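Side-chain contacts in putative branched-chain amino acid ABC transporter (Chromobacterium violaceum, PDB 4PYR), which is a putative periplasmic-binding-protein-like lipoprotein of the LppC family, binds glutathione, and may regulate an enzyme: residues Ala110-Leu113 and Ala114-Met117; Ile220-Pro223 and Trp224-Met227. All blocks are in the same frame, centred on the assembly; numbering follows the deposited sequence.

Interaction 1: residues Ala110-Leu113 and Ala114-Met117; sequences ARQL and ARLM
With chi1 at -63° the CG of Arg115 stands anti to its own carbonyl carbon, and a bend at chi3 (-74°) turns the chain back over the preceding helical turn, where its guanidinium meets Gln112 and Arg111. NH2 of Arg115 comes within 3.3 Å of Gln112 CG, while NH1 lies 3.8 Å from Arg111 CB. One guanidinium face is covered, toward its rim, by Arg111 O and Gln112 N, and the Gln112 amide plane is nearly parallel (5°) but displaced, without stacking. Neither polar end is spent on the other: Arg115 NH1 forms a salt bridge with Glu145, and Gln112 OE1 accepts from Leu294 N. Regular i to i+4 backbone bonds of the alpha-helix 106-119, among them Leu116 N to Gln112 O at 2.8 Å, set this spacing. The same helix turns its apolar side inward, against the mixed sheet and helix 133-150. There Leu113 is the shared partner: its CD1 touches Leu116 CD2 at 4.2 Å, and its CG lies equally far, 4.2 Å, from the selenium of Met117, here selenomethionine. Tyr200 of strand 199-201 packs on all three side chains, and Phe142 of helix 133-150 also touches Met117.

Interaction 2: residues Ile220-Pro223 and Trp224-Met227; sequences IDMP and WFLM
Phe225 receives two side chains from the segment before it. Asp221 OD2 approaches ring carbon CD2 of Phe225 at 3.6 Å, the carboxylate and ring planes turned 54° apart. Met222, a selenomethionine, lies beside the ring and points the same way; its selenium is 5.1 Å from the Phe225 ring centroid, an oblique Met-aromatic contact. Trp224 CD1 covers one face of that ring toward its rim. Leu226 brings CD1 to 3.8 Å from Asp221 CB. Farther along, Pro223 CB packs on the selenium of Met227, also selenomethionine.

These side chains are set by a tight backbone turn. Met222 O accepts from both Phe225 N and Leu226 N, each at 3.0 Å; the Leu226 bond lies in the carbonyl plane, whereas Phe225 N sits well above it. Met227 N bonds to Pro223 O at 2.8 Å. With CG anti to the Asp221 backbone N (chi1 -152°), the carboxylate is sent toward Phe225 while OD1 still reaches the Met222 N-H. It is gripped several times: OD1 takes Met222 N at 2.8 Å from the anti side, 31° out of the carboxylate plane, and OD2 receives Asn206 and a salt bridge from Arg249, which would probably keep Asp221 ionised. Outward again, Trp224 NE1 bonds to Glu248, and Arg238 makes a cation-pi contact with the indole. Met222, whose O takes the two N-H groups, is the N-cap residue, with proline as the first residue of the short helix 223-226, a helix start separated by Asp221 and Met222 from strand 218-220 of the mixed sheet.

How the interactions relate
Interactions 1 and 2 meet at Ile220, the strand residue that opens 220-227. Its CD1 lies 3.7 Å from Gln112 CB, and its CG2 packs at 3.8 Å on Leu116 CD2, so helix 106-119 rests on the end of strand 218-220. Strand 290-298 joins them as well: Leu294, a partner of Gln112, is also touched by the Ile220 side chain. The two centres are 15 Å apart. Neither contact contains a residue of the glutathione pocket, yet both lie near it: the side chain of Arg111 is about 9 Å from the ligand and that of Met222 about 8 Å, the latter touching Leu104, a glutathione-binding residue.

Interaction 1: residues Ala110-Leu113 and Ala114-Met117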
ATOM      1  N   ALA A 110       0.598  -7.852   5.216  1.00 16.84           N
ATOM      2  CA  ALA A 110       0.579  -9.176   5.844  1.00 16.91           C
ATOM      3  C   ALA A 110       1.639  -9.270   6.910  1.00 17.12           C
ATOM      4  O   ALA A 110       1.387  -9.819   7.974  1.00 16.68           O
ATOM      5  CB  ALA A 110       0.777 -10.262   4.805  1.00 17.61           C
ATOM      6  N   ARG A 111       2.842  -8.741   6.609  1.00 18.33           N
ATOM      7  CA  ARG A 111       3.914  -8.811   7.578  1.00 19.80           C
ATOM      8  C   ARG A 111       3.540  -8.034   8.841  1.00 19.35           C
ATOM      9  O   ARG A 111       3.727  -8.493   9.971  1.00 21.58           O
ATOM     10  CB  ARG A 111       5.177  -8.236   6.958  1.00 22.21           C
ATOM     11  CG  ARG A 111       5.833  -9.162   5.970  1.00 23.30           C
ATOM     12  CD  ARG A 111       7.246  -8.647   5.698  1.00 29.47           C
ATOM     13  NE  ARG A 111       7.195  -7.645   4.644  1.00 29.91           N
ATOM     14  CZ  ARG A 111       7.095  -7.944   3.347  1.00 25.46           C
ATOM     15  NH1 ARG A 111       7.070  -9.215   2.930  1.00 37.89           N
ATOM     16  NH2 ARG A 111       7.038  -6.968   2.461  1.00 34.09           N
ATOM     17  N   GLN A 112       3.040  -6.821   8.663  1.00 19.16           N
ATOM     18  CA  GLN A 112       2.584  -6.074   9.783  1.00 20.49           C
ATOM     19  C   GLN A 112       1.503  -6.725  10.596  1.00 18.57           C
ATOM     20  O   GLN A 112       1.559  -6.676  11.820  1.00 23.10           O
ATOM     21  CB  GLN A 112       2.119  -4.742   9.319  1.00 21.86           C
ATOM     22  CG  GLN A 112       3.316  -3.871   8.976  1.00 26.99           C
ATOM     23  CD  GLN A 112       2.800  -2.540   8.561  1.00 29.63           C
ATOM     24  OE1 GLN A 112       2.168  -1.836   9.379  1.00 31.62           O
ATOM     25  NE2 GLN A 112       2.961  -2.210   7.267  1.00 34.35           N
ATOM     26  N   LEU A 113       0.552  -7.364   9.920  1.00 19.10           N
ATOM     27  CA  LEU A 113      -0.496  -8.019  10.656  1.00 18.31           C
ATOM     28  C   LEU A 113       0.058  -9.107  11.596  1.00 17.64           C
ATOM     29  O   LEU A 113      -0.389  -9.241  12.725  1.00 17.87           O
ATOM     30  CB  LEU A 113      -1.513  -8.626   9.702  1.00 17.51           C
ATOM     31  CG  LEU A 113      -2.801  -9.060  10.380  1.00 17.65           C
ATOM     32  CD1 LEU A 113      -3.574  -7.847  10.861  1.00 18.74           C
ATOM     33  CD2 LEU A 113      -3.578  -9.902   9.380  1.00 18.72           C
ATOM     34  N   ALA A 114       1.057  -9.851  11.129  1.00 17.92           N
ATOM     35  CA  ALA A 114       1.692 -10.811  11.988  1.00 19.95           C
ATOM     36  C   ALA A 114       2.312 -10.123  13.183  1.00 18.62           C
ATOM     37  O   ALA A 114       2.193 -10.613  14.286  1.00 19.28           O
ATOM     38  CB  ALA A 114       2.740 -11.598  11.226  1.00 17.88           C
ATOM     39  N   ARG A 115       3.026  -9.010  12.959  1.00 21.91           N
ATOM     40  CA  ARG A 115       3.583  -8.255  14.060  1.00 24.32           C
ATOM     41  C   ARG A 115       2.538  -7.705  15.043  1.00 21.01           C
ATOM     42  O   ARG A 115       2.749  -7.768  16.260  1.00 23.34           O
ATOM     43  CB  ARG A 115       4.509  -7.154  13.508  1.00 24.27           C
ATOM     44  CG  ARG A 115       5.713  -7.738  12.763  1.00 27.70           C
ATOM     45  CD  ARG A 115       6.812  -6.716  12.559  1.00 31.45           C
ATOM     46  NE  ARG A 115       6.473  -5.736  11.535  1.00 32.19           N
ATOM     47  CZ  ARG A 115       6.774  -5.862  10.236  1.00 35.70           C
ATOM     48  NH1 ARG A 115       7.409  -6.934   9.769  1.00 39.32           N
ATOM     49  NH2 ARG A 115       6.416  -4.906   9.388  1.00 36.82           N
ATOM     50  N   LEU A 116       1.404  -7.229  14.517  1.00 21.06           N
ATOM     51  CA  LEU A 116       0.289  -6.732  15.352  1.00 23.07           C
ATOM     52  C   LEU A 116      -0.229  -7.836  16.248  1.00 21.94           C
ATOM     53  O   LEU A 116      -0.493  -7.648  17.453  1.00 21.09           O
ATOM     54  CB  LEU A 116      -0.893  -6.187  14.515  1.00 23.00           C
ATOM     55  CG  LEU A 116      -2.200  -5.830  15.268  1.00 23.14           C
ATOM     56  CD1 LEU A 116      -1.997  -4.715  16.275  1.00 32.37           C
ATOM     57  CD2 LEU A 116      -3.279  -5.452  14.269  1.00 23.11           C
HETATM   58  N   MSE A 117      -0.395  -9.008  15.648  1.00 19.74           N
HETATM   59  CA  MSE A 117      -0.923 -10.093  16.419  1.00 20.40           C
HETATM   60  C   MSE A 117      -0.005 -10.582  17.484  1.00 21.19           C
HETATM   61  O   MSE A 117      -0.449 -10.978  18.572  1.00 21.39           O
HETATM   62  CB  MSE A 117      -1.333 -11.151  15.438  1.00 17.57           C
HETATM   63  CG  MSE A 117      -2.662 -10.813  14.746  1.00 18.57           C
HETATM   64 SE   MSE A 117      -3.153 -12.052  13.322  1.00 21.68          SE
HETATM   65  CE  MSE A 117      -4.069 -13.333  14.512  1.00 21.45           C
TER

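Interaction 2: residues Ile220-Pro223 and Trp224-Met227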
ATOM      1  N   ILE A 220      -5.746  -3.596   9.682  1.00 17.22           N
ATOM      2  CA  ILE A 220      -4.830  -2.479   9.486  1.00 18.97           C
ATOM      3  C   ILE A 220      -5.120  -1.837   8.157  1.00 18.63           C
ATOM      4  O   ILE A 220      -5.482  -2.503   7.182  1.00 19.53           O
ATOM      5  CB  ILE A 220      -3.335  -2.912   9.610  1.00 20.62           C
ATOM      6  CG1 ILE A 220      -2.999  -4.048   8.657  1.00 21.16           C
ATOM      7  CG2 ILE A 220      -3.037  -3.361  11.047  1.00 20.16           C
ATOM      8  CD1 ILE A 220      -1.520  -4.386   8.648  1.00 23.47           C
ATOM      9  N   ASP A 221      -5.002  -0.517   8.126  1.00 22.74           N
ATOM     10  CA  ASP A 221      -5.213   0.239   6.915  1.00 22.22           C
ATOM     11  C   ASP A 221      -4.609   1.633   7.103  1.00 20.01           C
ATOM     12  O   ASP A 221      -4.079   1.942   8.157  1.00 20.79           O
ATOM     13  CB  ASP A 221      -6.732   0.341   6.591  1.00 21.76           C
ATOM     14  CG  ASP A 221      -7.036   0.483   5.102  1.00 22.01           C
ATOM     15  OD1 ASP A 221      -6.167   0.805   4.296  1.00 19.90           O
ATOM     16  OD2 ASP A 221      -8.220   0.241   4.717  1.00 22.86           O
HETATM   17  N   MSE A 222      -4.721   2.451   6.088  1.00 18.29           N
HETATM   18  CA  MSE A 222      -4.212   3.792   6.091  1.00 18.27           C
HETATM   19  C   MSE A 222      -4.765   4.701   7.154  1.00 19.36           C
HETATM   20  O   MSE A 222      -5.958   4.694   7.419  1.00 19.42           O
HETATM   21  CB  MSE A 222      -4.584   4.470   4.791  1.00 19.55           C
HETATM   22  CG  MSE A 222      -4.003   3.755   3.595  1.00 21.94           C
HETATM   23 SE   MSE A 222      -4.334   4.935   2.070  1.00 25.16          SE
HETATM   24  CE  MSE A 222      -3.185   3.841   0.877  1.00 21.97           C
ATOM     25  N   PRO A 223      -3.917   5.557   7.746  1.00 19.34           N
ATOM     26  CA  PRO A 223      -4.411   6.696   8.560  1.00 19.22           C
ATOM     27  C   PRO A 223      -5.499   7.489   7.853  1.00 18.85           C
ATOM     28  O   PRO A 223      -6.453   7.976   8.513  1.00 20.42           O
ATOM     29  CB  PRO A 223      -3.150   7.557   8.750  1.00 19.93           C
ATOM     30  CG  PRO A 223      -2.073   6.553   8.717  1.00 19.18           C
ATOM     31  CD  PRO A 223      -2.445   5.548   7.652  1.00 18.44           C
ATOM     32  N   TRP A 224      -5.399   7.573   6.528  1.00 17.28           N
ATOM     33  CA  TRP A 224      -6.373   8.300   5.740  1.00 17.66           C
ATOM     34  C   TRP A 224      -7.829   7.868   6.063  1.00 19.37           C
ATOM     35  O   TRP A 224      -8.751   8.717   6.053  1.00 19.62           O
ATOM     36  CB  TRP A 224      -6.074   8.102   4.256  1.00 18.11           C
ATOM     37  CG  TRP A 224      -6.946   8.919   3.355  1.00 19.38           C
ATOM     38  CD1 TRP A 224      -7.894   8.460   2.481  1.00 20.19           C
ATOM     39  CD2 TRP A 224      -6.905  10.336   3.197  1.00 18.04           C
ATOM     40  NE1 TRP A 224      -8.459   9.518   1.803  1.00 21.18           N
ATOM     41  CE2 TRP A 224      -7.861  10.679   2.219  1.00 18.55           C
ATOM     42  CE3 TRP A 224      -6.176  11.350   3.802  1.00 17.23           C
ATOM     43  CZ2 TRP A 224      -8.110  11.990   1.858  1.00 19.93           C
ATOM     44  CZ3 TRP A 224      -6.419  12.650   3.420  1.00 19.50           C
ATOM     45  CH2 TRP A 224      -7.356  12.951   2.466  1.00 19.28           C
ATOM     46  N   PHE A 225      -8.017   6.570   6.313  1.00 18.51           N
ATOM     47  CA  PHE A 225      -9.327   6.029   6.699  1.00 21.51           C
ATOM     48  C   PHE A 225      -9.509   5.913   8.214  1.00 22.17           C
ATOM     49  O   PHE A 225     -10.612   6.139   8.747  1.00 25.07           O
ATOM     50  CB  PHE A 225      -9.525   4.621   6.082  1.00 21.33           C
ATOM     51  CG  PHE A 225      -9.402   4.588   4.573  1.00 20.62           C
ATOM     52  CD1 PHE A 225     -10.212   5.326   3.770  1.00 24.06           C
ATOM     53  CD2 PHE A 225      -8.453   3.794   3.982  1.00 23.37           C
ATOM     54  CE1 PHE A 225     -10.094   5.271   2.391  1.00 24.53           C
ATOM     55  CE2 PHE A 225      -8.295   3.763   2.612  1.00 26.36           C
ATOM     56  CZ  PHE A 225      -9.127   4.482   1.814  1.00 22.89           C
ATOM     57  N   LEU A 226      -8.469   5.511   8.932  1.00 21.33           N
ATOM     58  CA  LEU A 226      -8.615   5.106  10.326  1.00 21.83           C
ATOM     59  C   LEU A 226      -8.343   6.201  11.377  1.00 23.42           C
ATOM     60  O   LEU A 226      -8.649   5.986  12.543  1.00 25.48           O
ATOM     61  CB  LEU A 226      -7.712   3.907  10.615  1.00 23.86           C
ATOM     62  CG  LEU A 226      -8.045   2.654   9.832  1.00 25.73           C
ATOM     63  CD1 LEU A 226      -7.064   1.553  10.157  1.00 24.98           C
ATOM     64  CD2 LEU A 226      -9.481   2.220  10.109  1.00 28.40           C
HETATM   65  N   MSE A 227      -7.703   7.304  10.979  1.00 22.00           N
HETATM   66  CA  MSE A 227      -7.246   8.308  11.936  1.00 24.25           C
HETATM   67  C   MSE A 227      -7.644   9.674  11.447  1.00 25.07           C
HETATM   68  O   MSE A 227      -6.817  10.440  10.979  1.00 24.41           O
HETATM   69  CB  MSE A 227      -5.721   8.179  12.032  1.00 22.33           C
HETATM   70  CG  MSE A 227      -5.325   6.872  12.687  1.00 27.37           C
HETATM   71 SE   MSE A 227      -3.348   6.855  12.881  1.00 33.46          SE
HETATM   72  CE  MSE A 227      -3.144   8.292  14.213  1.00 29.99           C
TER